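Long-range contacts in Alpha/beta hydrolase (Pseudomonas aeruginosa PAO1, PDB 4R1D), which probably acts as a calcium-binding lipase effector of the H2 type VI secretion system in Pseudomonas aeruginosa, where the partner protein Tli4 protects the producing cell against it: residues V253-G258 / E534-Y539; G276-V281 / Y428-A433; I52-I57 / A207-L212. One frame throughout, in Å; residues are numbered along the deposited sequence.

Contact 1: residues V253-G258 / E534-Y539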
loop_
_atom_site.group_PDB
_atom_site.type_symbol
_atom_site.label_atom_id
_atom_site.label_comp_id
_atom_site.label_asym_id
_atom_site.label_seq_id
_atom_site.Cartn_x
_atom_site.Cartn_y
_atom_site.Cartn_z
ATOM N N VAL A 253 9.447 -7.355 15.310
ATOM C CA VAL A 253 8.417 -6.642 16.070
ATOM C C VAL A 253 7.481 -6.068 15.021
ATOM O O VAL A 253 7.902 -5.285 14.157
ATOM C CB VAL A 253 9.021 -5.526 16.949
ATOM C CG1 VAL A 253 7.924 -4.735 17.625
ATOM C CG2 VAL A 253 9.991 -6.129 17.982
ATOM N N THR A 254 6.224 -6.500 15.045
ATOM C CA THR A 254 5.310 -6.164 13.964
ATOM C C THR A 254 4.123 -5.346 14.432
ATOM O O THR A 254 3.671 -5.465 15.572
ATOM C CB THR A 254 4.772 -7.433 13.256
ATOM O OG1 THR A 254 3.759 -8.044 14.058
ATOM C CG2 THR A 254 5.902 -8.435 13.023
ATOM N N HIS A 255 3.609 -4.525 13.525
ATOM C CA HIS A 255 2.350 -3.816 13.757
ATOM C C HIS A 255 1.301 -4.266 12.746
ATOM O O HIS A 255 1.567 -4.334 11.542
ATOM C CB HIS A 255 2.578 -2.313 13.627
ATOM C CG HIS A 255 1.363 -1.475 13.882
ATOM N ND1 HIS A 255 0.731 -1.417 15.108
ATOM C CD2 HIS A 255 0.671 -0.654 13.065
ATOM C CE1 HIS A 255 -0.295 -0.585 15.031
ATOM N NE2 HIS A 255 -0.346 -0.102 13.806
ATOM N N SER A 256 0.112 -4.591 13.229
ATOM C CA SER A 256 -1.018 -4.755 12.313
ATOM C C SER A 256 -0.723 -5.826 11.248
ATOM O O SER A 256 -0.239 -6.913 11.564
ATOM C CB SER A 256 -1.320 -3.394 11.661
ATOM O OG SER A 256 -2.461 -3.438 10.810
ATOM N N MET A 257 -1.010 -5.531 9.979
ATOM C CA MET A 257 -0.816 -6.522 8.919
ATOM C C MET A 257 0.644 -6.934 8.746
ATOM O O MET A 257 0.946 -7.935 8.091
ATOM C CB MET A 257 -1.384 -6.020 7.596
ATOM C CG MET A 257 -2.882 -6.217 7.496
ATOM S SD MET A 257 -3.491 -5.723 5.879
ATOM C CE MET A 257 -2.027 -6.050 4.870
ATOM N N GLY A 258 1.551 -6.164 9.333
ATOM C CA GLY A 258 2.951 -6.553 9.334
ATOM C C GLY A 258 3.125 -7.918 9.990
ATOM O O GLY A 258 4.110 -8.613 9.760
ATOM N N GLU A 534 -6.427 2.619 20.136
ATOM C CA GLU A 534 -6.862 2.600 18.753
ATOM C C GLU A 534 -5.763 1.974 17.896
ATOM O O GLU A 534 -4.581 2.095 18.201
ATOM C CB GLU A 534 -7.157 4.038 18.298
ATOM C CG GLU A 534 -7.616 4.193 16.848
ATOM C CD GLU A 534 -6.462 4.273 15.866
ATOM O OE1 GLU A 534 -5.415 4.862 16.215
ATOM O OE2 GLU A 534 -6.598 3.725 14.749
ATOM N N HIS A 535 -6.173 1.294 16.834
ATOM C CA HIS A 535 -5.273 0.519 15.980
ATOM C C HIS A 535 -4.041 1.277 15.470
ATOM O O HIS A 535 -2.905 0.842 15.654
ATOM C CB HIS A 535 -6.058 -0.038 14.783
ATOM C CG HIS A 535 -5.280 -0.989 13.928
ATOM N ND1 HIS A 535 -5.096 -2.311 14.268
ATOM C CD2 HIS A 535 -4.656 -0.818 12.734
ATOM C CE1 HIS A 535 -4.382 -2.913 13.332
ATOM N NE2 HIS A 535 -4.105 -2.029 12.386
ATOM N N GLN A 536 -4.279 2.401 14.809
ATOM C CA GLN A 536 -3.232 3.085 14.083
ATOM C C GLN A 536 -2.151 3.559 15.032
ATOM O O GLN A 536 -0.964 3.533 14.698
ATOM C CB GLN A 536 -3.800 4.294 13.361
ATOM C CG GLN A 536 -2.735 5.067 12.621
ATOM C CD GLN A 536 -2.209 4.284 11.448
ATOM O OE1 GLN A 536 -1.153 3.645 11.523
ATOM N NE2 GLN A 536 -2.953 4.320 10.345
ATOM N N GLU A 537 -2.575 3.975 16.220
ATOM C CA GLU A 537 -1.667 4.554 17.197
ATOM C C GLU A 537 -1.302 3.579 18.316
ATOM O O GLU A 537 -0.801 3.998 19.345
ATOM C CB GLU A 537 -2.300 5.804 17.821
ATOM C CG GLU A 537 -2.614 6.912 16.833
ATOM C CD GLU A 537 -1.369 7.481 16.193
ATOM O OE1 GLU A 537 -0.351 7.608 16.899
ATOM O OE2 GLU A 537 -1.391 7.794 14.984
ATOM N N SER A 538 -1.562 2.289 18.125
ATOM C CA SER A 538 -1.389 1.323 19.224
ATOM C C SER A 538 0.002 1.361 19.877
ATOM O O SER A 538 0.126 1.228 21.100
ATOM C CB SER A 538 -1.779 -0.106 18.791
ATOM O OG SER A 538 -0.913 -0.638 17.794
ATOM N N TYR A 539 1.050 1.543 19.079
ATOM C CA TYR A 539 2.400 1.486 19.627
ATOM C C TYR A 539 2.764 2.748 20.386
ATOM O O TYR A 539 3.854 2.852 20.941
ATOM C CB TYR A 539 3.444 1.172 18.549
ATOM C CG TYR A 539 3.718 -0.306 18.419
ATOM C CD1 TYR A 539 4.062 -1.072 19.544
ATOM C CD2 TYR A 539 3.622 -0.945 17.196
ATOM C CE1 TYR A 539 4.317 -2.413 19.438
ATOM C CE2 TYR A 539 3.866 -2.310 17.080
ATOM C CZ TYR A 539 4.214 -3.035 18.211
ATOM O OH TYR A 539 4.465 -4.379 18.100
#
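Ser256 OG and His535 NE2 lie 2.7 Å apart in a hydrogen bond to which either could supply the proton, the hydroxyl oxygen sitting in the imidazole plane at the ring edge. The torsion of Ser256 sets OG anti to its backbone N (chi1 -176°), facing His535. At the strand end, Tyr539 OH donates to Thr254 O over 2.9 Å, approaching from above the carbonyl plane, and Tyr539 OH also lies 3.5 Å from Val253 CG1. His255 runs alongside Tyr539 in the opposite direction: its CB meets Tyr539 CE2 at 3.7 Å at the edge of the phenol, while the two rings touch rim to rim. Ser256 has a backbone (phi 58°, psi -134°) as at the nucleophile elbow of alpha/beta hydrolases, consistent with a nucleophilic role, in a type II' turn from His255 to Gly258 between strand 250-255 and helix 258-267. His535 ND1 is hydrogen-bonded to Asp497 OD2, which completes a chain consistent with a Ser-His-Asp catalytic triad. Farther out, a type I turn from His535 to Ser538 shapes the histidine loop. Within it the Glu534 carboxylate accepts from Gln536 N (OE2, 2.7 Å) and Glu537 N (OE1, 3.0 Å).

Contact 2: residues G276-V281 / Y428-A433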
loop_
_atom_site.group_PDB
_atom_site.type_symbol
_atom_site.label_atom_id
_atom_site.label_comp_id
_atom_site.label_asym_id
_atom_site.label_seq_id
_atom_site.Cartn_x
_atom_site.Cartn_y
_atom_site.Cartn_z
ATOM N N GLY A 276 12.488 -14.983 17.414
ATOM C CA GLY A 276 11.178 -14.877 18.028
ATOM C C GLY A 276 10.421 -13.703 17.433
ATOM O O GLY A 276 10.980 -12.902 16.685
ATOM N N VAL A 277 9.142 -13.593 17.769
ATOM C CA VAL A 277 8.301 -12.586 17.139
ATOM C C VAL A 277 7.377 -11.920 18.143
ATOM O O VAL A 277 6.707 -12.591 18.933
ATOM C CB VAL A 277 7.440 -13.231 16.056
ATOM C CG1 VAL A 277 6.519 -12.200 15.415
ATOM C CG2 VAL A 277 8.341 -13.900 14.992
ATOM N N VAL A 278 7.368 -10.591 18.101
ATOM C CA VAL A 278 6.375 -9.773 18.766
ATOM C C VAL A 278 5.365 -9.295 17.724
ATOM O O VAL A 278 5.743 -8.730 16.699
ATOM C CB VAL A 278 7.054 -8.561 19.416
ATOM C CG1 VAL A 278 6.026 -7.459 19.780
ATOM C CG2 VAL A 278 7.865 -9.014 20.629
ATOM N N HIS A 279 4.087 -9.553 17.981
ATOM C CA HIS A 279 2.994 -9.025 17.166
ATOM C C HIS A 279 2.164 -8.033 17.970
ATOM O O HIS A 279 1.715 -8.341 19.086
ATOM C CB HIS A 279 2.018 -10.134 16.753
ATOM C CG HIS A 279 2.566 -11.147 15.796
ATOM N ND1 HIS A 279 3.252 -10.811 14.648
ATOM C CD2 HIS A 279 2.428 -12.495 15.773
ATOM C CE1 HIS A 279 3.561 -11.916 13.985
ATOM N NE2 HIS A 279 3.070 -12.950 14.645
ATOM N N GLY A 280 1.911 -6.872 17.377
ATOM C CA GLY A 280 0.965 -5.907 17.915
ATOM C C GLY A 280 -0.225 -5.755 16.980
ATOM O O GLY A 280 -0.063 -5.619 15.765
ATOM N N VAL A 281 -1.420 -5.795 17.556
ATOM C CA VAL A 281 -2.682 -5.626 16.831
ATOM C C VAL A 281 -2.785 -6.311 15.469
ATOM O O VAL A 281 -3.264 -5.709 14.502
ATOM C CB VAL A 281 -3.113 -4.134 16.708
ATOM C CG1 VAL A 281 -3.227 -3.504 18.085
ATOM C CG2 VAL A 281 -2.149 -3.326 15.789
ATOM N N TYR A 428 4.967 -13.518 20.909
ATOM C CA TYR A 428 4.386 -12.709 21.979
ATOM C C TYR A 428 3.474 -11.680 21.336
ATOM O O TYR A 428 3.932 -10.753 20.664
ATOM C CB TYR A 428 5.499 -12.020 22.782
ATOM C CG TYR A 428 6.374 -13.008 23.529
ATOM C CD1 TYR A 428 7.300 -13.812 22.855
ATOM C CD2 TYR A 428 6.251 -13.155 24.905
ATOM C CE1 TYR A 428 8.084 -14.744 23.555
ATOM C CE2 TYR A 428 7.028 -14.066 25.599
ATOM C CZ TYR A 428 7.927 -14.855 24.933
ATOM O OH TYR A 428 8.677 -15.744 25.669
ATOM N N ALA A 429 2.171 -11.860 21.504
ATOM C CA ALA A 429 1.210 -11.030 20.796
ATOM C C ALA A 429 0.466 -10.108 21.765
ATOM O O ALA A 429 0.203 -10.486 22.901
ATOM C CB ALA A 429 0.225 -11.923 20.062
ATOM N N HIS A 430 0.129 -8.902 21.314
ATOM C CA HIS A 430 -0.775 -8.041 22.079
ATOM C C HIS A 430 -1.808 -7.428 21.128
ATOM O O HIS A 430 -1.559 -7.276 19.934
ATOM C CB HIS A 430 -0.015 -6.959 22.872
ATOM C CG HIS A 430 0.723 -5.983 22.005
ATOM N ND1 HIS A 430 2.027 -6.186 21.602
ATOM C CD2 HIS A 430 0.328 -4.818 21.440
ATOM C CE1 HIS A 430 2.405 -5.180 20.828
ATOM N NE2 HIS A 430 1.392 -4.340 20.711
ATOM N N TYR A 431 -2.982 -7.107 21.645
ATOM C CA TYR A 431 -4.034 -6.581 20.794
ATOM C C TYR A 431 -5.044 -5.789 21.621
ATOM O O TYR A 431 -5.089 -5.922 22.843
ATOM C CB TYR A 431 -4.725 -7.720 20.029
ATOM C CG TYR A 431 -5.376 -8.756 20.922
ATOM C CD1 TYR A 431 -4.608 -9.669 21.637
ATOM C CD2 TYR A 431 -6.763 -8.817 21.052
ATOM C CE1 TYR A 431 -5.205 -10.621 22.464
ATOM C CE2 TYR A 431 -7.362 -9.762 21.862
ATOM C CZ TYR A 431 -6.584 -10.659 22.563
ATOM O OH TYR A 431 -7.187 -11.601 23.377
ATOM N N GLY A 432 -5.822 -4.953 20.942
ATOM C CA GLY A 432 -6.836 -4.128 21.583
ATOM C C GLY A 432 -8.188 -4.812 21.530
ATOM O O GLY A 432 -8.695 -5.138 20.453
ATOM N N ALA A 433 -8.767 -5.035 22.705
ATOM C CA ALA A 433 -10.046 -5.705 22.814
ATOM C C ALA A 433 -10.935 -4.869 23.716
ATOM O O ALA A 433 -10.955 -5.058 24.929
ATOM C CB ALA A 433 -9.863 -7.081 23.396
#
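Strands 276-280 and 428-432 pair in parallel, their axes 4.6 Å apart and only 3° from the same direction, through backbone hydrogen bonds from Tyr428 N to Val277 O, His279 N to Tyr428 O and His430 N to His279 O, with a fourth from Val281 N, just beyond its strand, to His430 O. Weaker CA-H...O contacts fill the intervals, as where Val278 CA comes 3.2 Å from Tyr428 O. With CG of His430 lodged between its backbone N and carbonyl carbon (chi1 64°), the imidazole lies against the neighbouring strand, one face over Gly280. The CH-pi contact puts Gly280 CA 3.5 Å from the ring centroid, 24° off the ring normal, and displaced toward the rim near NE2. On that same sheet face Val278 CG2 packs loosely on Tyr428 CB at 4.4 Å. On the opposite face His279 CB meets Ala429 CB at 4.2 Å; His279 ND1 is hydrogen-bonded to Thr254 OG1 on strand 250-255. Val281 CG1 closes the end of the pair, 4.1 Å from Gly432 N. Helix 542-556 packs on Tyr428 and His430; buried parallel strands covered by helices are typical of the alpha/beta hydrolase fold.

Contact 3: residues I52-I57 / A207-L212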
loop_
_atom_site.group_PDB
_atom_site.type_symbol
_atom_site.label_atom_id
_atom_site.label_comp_id
_atom_site.label_asym_id
_atom_site.label_seq_id
_atom_site.Cartn_x
_atom_site.Cartn_y
_atom_site.Cartn_z
ATOM N N ILE A 52 13.911 -6.064 14.013
ATOM C CA ILE A 52 13.353 -5.650 12.734
ATOM C C ILE A 52 11.901 -5.244 12.935
ATOM O O ILE A 52 11.065 -6.073 13.283
ATOM C CB ILE A 52 13.367 -6.807 11.708
ATOM C CG1 ILE A 52 14.726 -7.518 11.694
ATOM C CG2 ILE A 52 12.992 -6.283 10.305
ATOM C CD1 ILE A 52 15.903 -6.631 11.311
ATOM N N PHE A 53 11.603 -3.969 12.721
ATOM C CA PHE A 53 10.245 -3.493 12.911
ATOM C C PHE A 53 9.519 -3.580 11.584
ATOM O O PHE A 53 10.016 -3.091 10.566
ATOM C CB PHE A 53 10.250 -2.053 13.427
ATOM C CG PHE A 53 8.889 -1.531 13.732
ATOM C CD1 PHE A 53 8.285 -1.819 14.941
ATOM C CD2 PHE A 53 8.199 -0.774 12.799
ATOM C CE1 PHE A 53 7.029 -1.343 15.231
ATOM C CE2 PHE A 53 6.930 -0.291 13.089
ATOM C CZ PHE A 53 6.348 -0.590 14.310
ATOM N N ILE A 54 8.363 -4.234 11.594
ATOM C CA ILE A 54 7.570 -4.394 10.401
ATOM C C ILE A 54 6.249 -3.669 10.622
ATOM O O ILE A 54 5.471 -4.043 11.504
ATOM C CB ILE A 54 7.312 -5.880 10.085
ATOM C CG1 ILE A 54 8.632 -6.669 10.095
ATOM C CG2 ILE A 54 6.544 -6.022 8.754
ATOM C CD1 ILE A 54 8.487 -8.168 9.794
ATOM N N PRO A 55 5.992 -2.634 9.817
ATOM C CA PRO A 55 4.811 -1.780 9.957
ATOM C C PRO A 55 3.558 -2.475 9.432
ATOM O O PRO A 55 3.628 -3.596 8.942
ATOM C CB PRO A 55 5.140 -0.579 9.072
ATOM C CG PRO A 55 6.014 -1.166 7.985
ATOM C CD PRO A 55 6.839 -2.231 8.671
ATOM N N GLY A 56 2.423 -1.796 9.533
ATOM C CA GLY A 56 1.163 -2.406 9.168
ATOM C C GLY A 56 0.416 -1.734 8.042
ATOM O O GLY A 56 0.998 -1.247 7.066
ATOM N N ILE A 57 -0.903 -1.733 8.197
ATOM C CA ILE A 57 -1.842 -1.294 7.175
ATOM C C ILE A 57 -1.472 0.078 6.592
ATOM O O ILE A 57 -1.417 1.054 7.322
ATOM C CB ILE A 57 -3.270 -1.252 7.776
ATOM C CG1 ILE A 57 -3.805 -2.676 7.992
ATOM C CG2 ILE A 57 -4.217 -0.440 6.896
ATOM C CD1 ILE A 57 -5.069 -2.729 8.871
ATOM N N ALA A 207 11.692 -2.401 8.476
ATOM C CA ALA A 207 11.401 -3.158 7.265
ATOM C C ALA A 207 10.105 -2.711 6.607
ATOM O O ALA A 207 9.145 -3.481 6.509
ATOM C CB ALA A 207 11.354 -4.651 7.571
ATOM N N GLY A 208 10.070 -1.465 6.151
ATOM C CA GLY A 208 8.921 -1.001 5.385
ATOM C C GLY A 208 8.726 -1.903 4.172
ATOM O O GLY A 208 9.687 -2.504 3.668
ATOM N N TYR A 209 7.490 -2.002 3.687
ATOM C CA TYR A 209 7.198 -2.905 2.583
ATOM C C TYR A 209 6.043 -2.401 1.723
ATOM O O TYR A 209 5.250 -1.562 2.141
ATOM C CB TYR A 209 6.922 -4.321 3.095
ATOM C CG TYR A 209 5.685 -4.405 3.971
ATOM C CD1 TYR A 209 5.774 -4.256 5.345
ATOM C CD2 TYR A 209 4.443 -4.657 3.419
ATOM C CE1 TYR A 209 4.650 -4.324 6.141
ATOM C CE2 TYR A 209 3.302 -4.733 4.212
ATOM C CZ TYR A 209 3.417 -4.567 5.567
ATOM O OH TYR A 209 2.284 -4.645 6.357
ATOM N N ASN A 210 5.979 -2.914 0.506
ATOM C CA ASN A 210 4.957 -2.528 -0.440
ATOM C C ASN A 210 3.654 -3.206 -0.042
ATOM O O ASN A 210 3.419 -4.354 -0.395
ATOM C CB ASN A 210 5.399 -2.932 -1.847
ATOM C CG ASN A 210 4.313 -2.740 -2.889
ATOM O OD1 ASN A 210 3.234 -2.209 -2.604
ATOM N ND2 ASN A 210 4.613 -3.150 -4.127
ATOM N N TRP A 211 2.833 -2.488 0.717
ATOM C CA TRP A 211 1.604 -3.051 1.291
ATOM C C TRP A 211 0.505 -3.318 0.253
ATOM O O TRP A 211 -0.478 -3.992 0.546
ATOM C CB TRP A 211 1.094 -2.163 2.442
ATOM C CG TRP A 211 0.966 -0.719 2.064
ATOM C CD1 TRP A 211 1.899 0.276 2.254
ATOM C CD2 TRP A 211 -0.143 -0.109 1.401
ATOM N NE1 TRP A 211 1.422 1.464 1.757
ATOM C CE2 TRP A 211 0.170 1.255 1.231
ATOM C CE3 TRP A 211 -1.383 -0.581 0.953
ATOM C CZ2 TRP A 211 -0.704 2.154 0.614
ATOM C CZ3 TRP A 211 -2.257 0.319 0.337
ATOM C CH2 TRP A 211 -1.908 1.669 0.173
ATOM N N LEU A 212 0.668 -2.807 -0.965
ATOM C CA LEU A 212 -0.303 -3.097 -2.024
ATOM C C LEU A 212 -0.163 -4.514 -2.573
ATOM O O LEU A 212 -1.137 -5.126 -3.033
ATOM C CB LEU A 212 -0.155 -2.090 -3.165
ATOM C CG LEU A 212 -0.667 -0.693 -2.817
ATOM C CD1 LEU A 212 -0.106 0.317 -3.798
ATOM C CD2 LEU A 212 -2.208 -0.704 -2.866
#
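Ile54, Pro55 and Gly56, which meet Ala207 and Tyr209 here, lead from the end of strand 48-54 into the loop that in alpha/beta hydrolases commonly shapes the oxyanion hole; the weak hydrogen bond from Ile57 N to Ser256 OG fits that position. Ala207 N donates to Phe53 O over 2.8 Å, nearly along the C=O axis, and so carries the strand pairing one residue past the end of strand 201-206. The methyl of Ala207 rests on the branch of Ile52, Ala207 CB to Ile52 CG2 being 3.6 Å. Ile54 CG1 is somewhat farther off. Pro55 CD lies 3.4 Å from Ala207 O. Tyr209 then reaches back across the loop. CG stands between its backbone N and carbonyl carbon (chi1 64°), and the phenol OH gives a 3.1 Å hydrogen bond to Pro55 O, from a position tilted 33° out of the carbonyl plane. That carbonyl oxygen also lies in the plane of the ring at its edge. Ile54 crosses the tyrosine at about a right angle, its CG2 3.6 Å from Tyr209 CE1, while Pro55 slides past it in the opposite direction with CG 3.9 Å from the same carbon. Helix 141-155 packs on Phe53 and Pro55, helix 215-238 on Ile52, Ala207 and Tyr209, and strand 250-255 pairs with the other edge of strand 48-54.

All three contacts reach one parallel sheet, with strand 250-255 of contact 1 between strand 274-280 of contact 2 and strand 48-54 of contact 3. The centre of contact 1 is about 9 Å from that of contact 2 and about 10 Å from that of contact 3, whereas contacts 2 and 3 stay about 7 Å apart at their nearest atoms. Probable backbone hydrogen bonds join the segments, Ser256 N to Gly280 O at 2.7 Å and His255 N to Ile54 O at 2.8 Å. The probable active site sits where contact 1 meets both neighbours: Val281 O comes 3.2 Å from His535 CE1, and Ile57 CG1 3.2 Å from Ser256 OG. The calcium ion is about 13 Å from the Val253 side chain of contact 1.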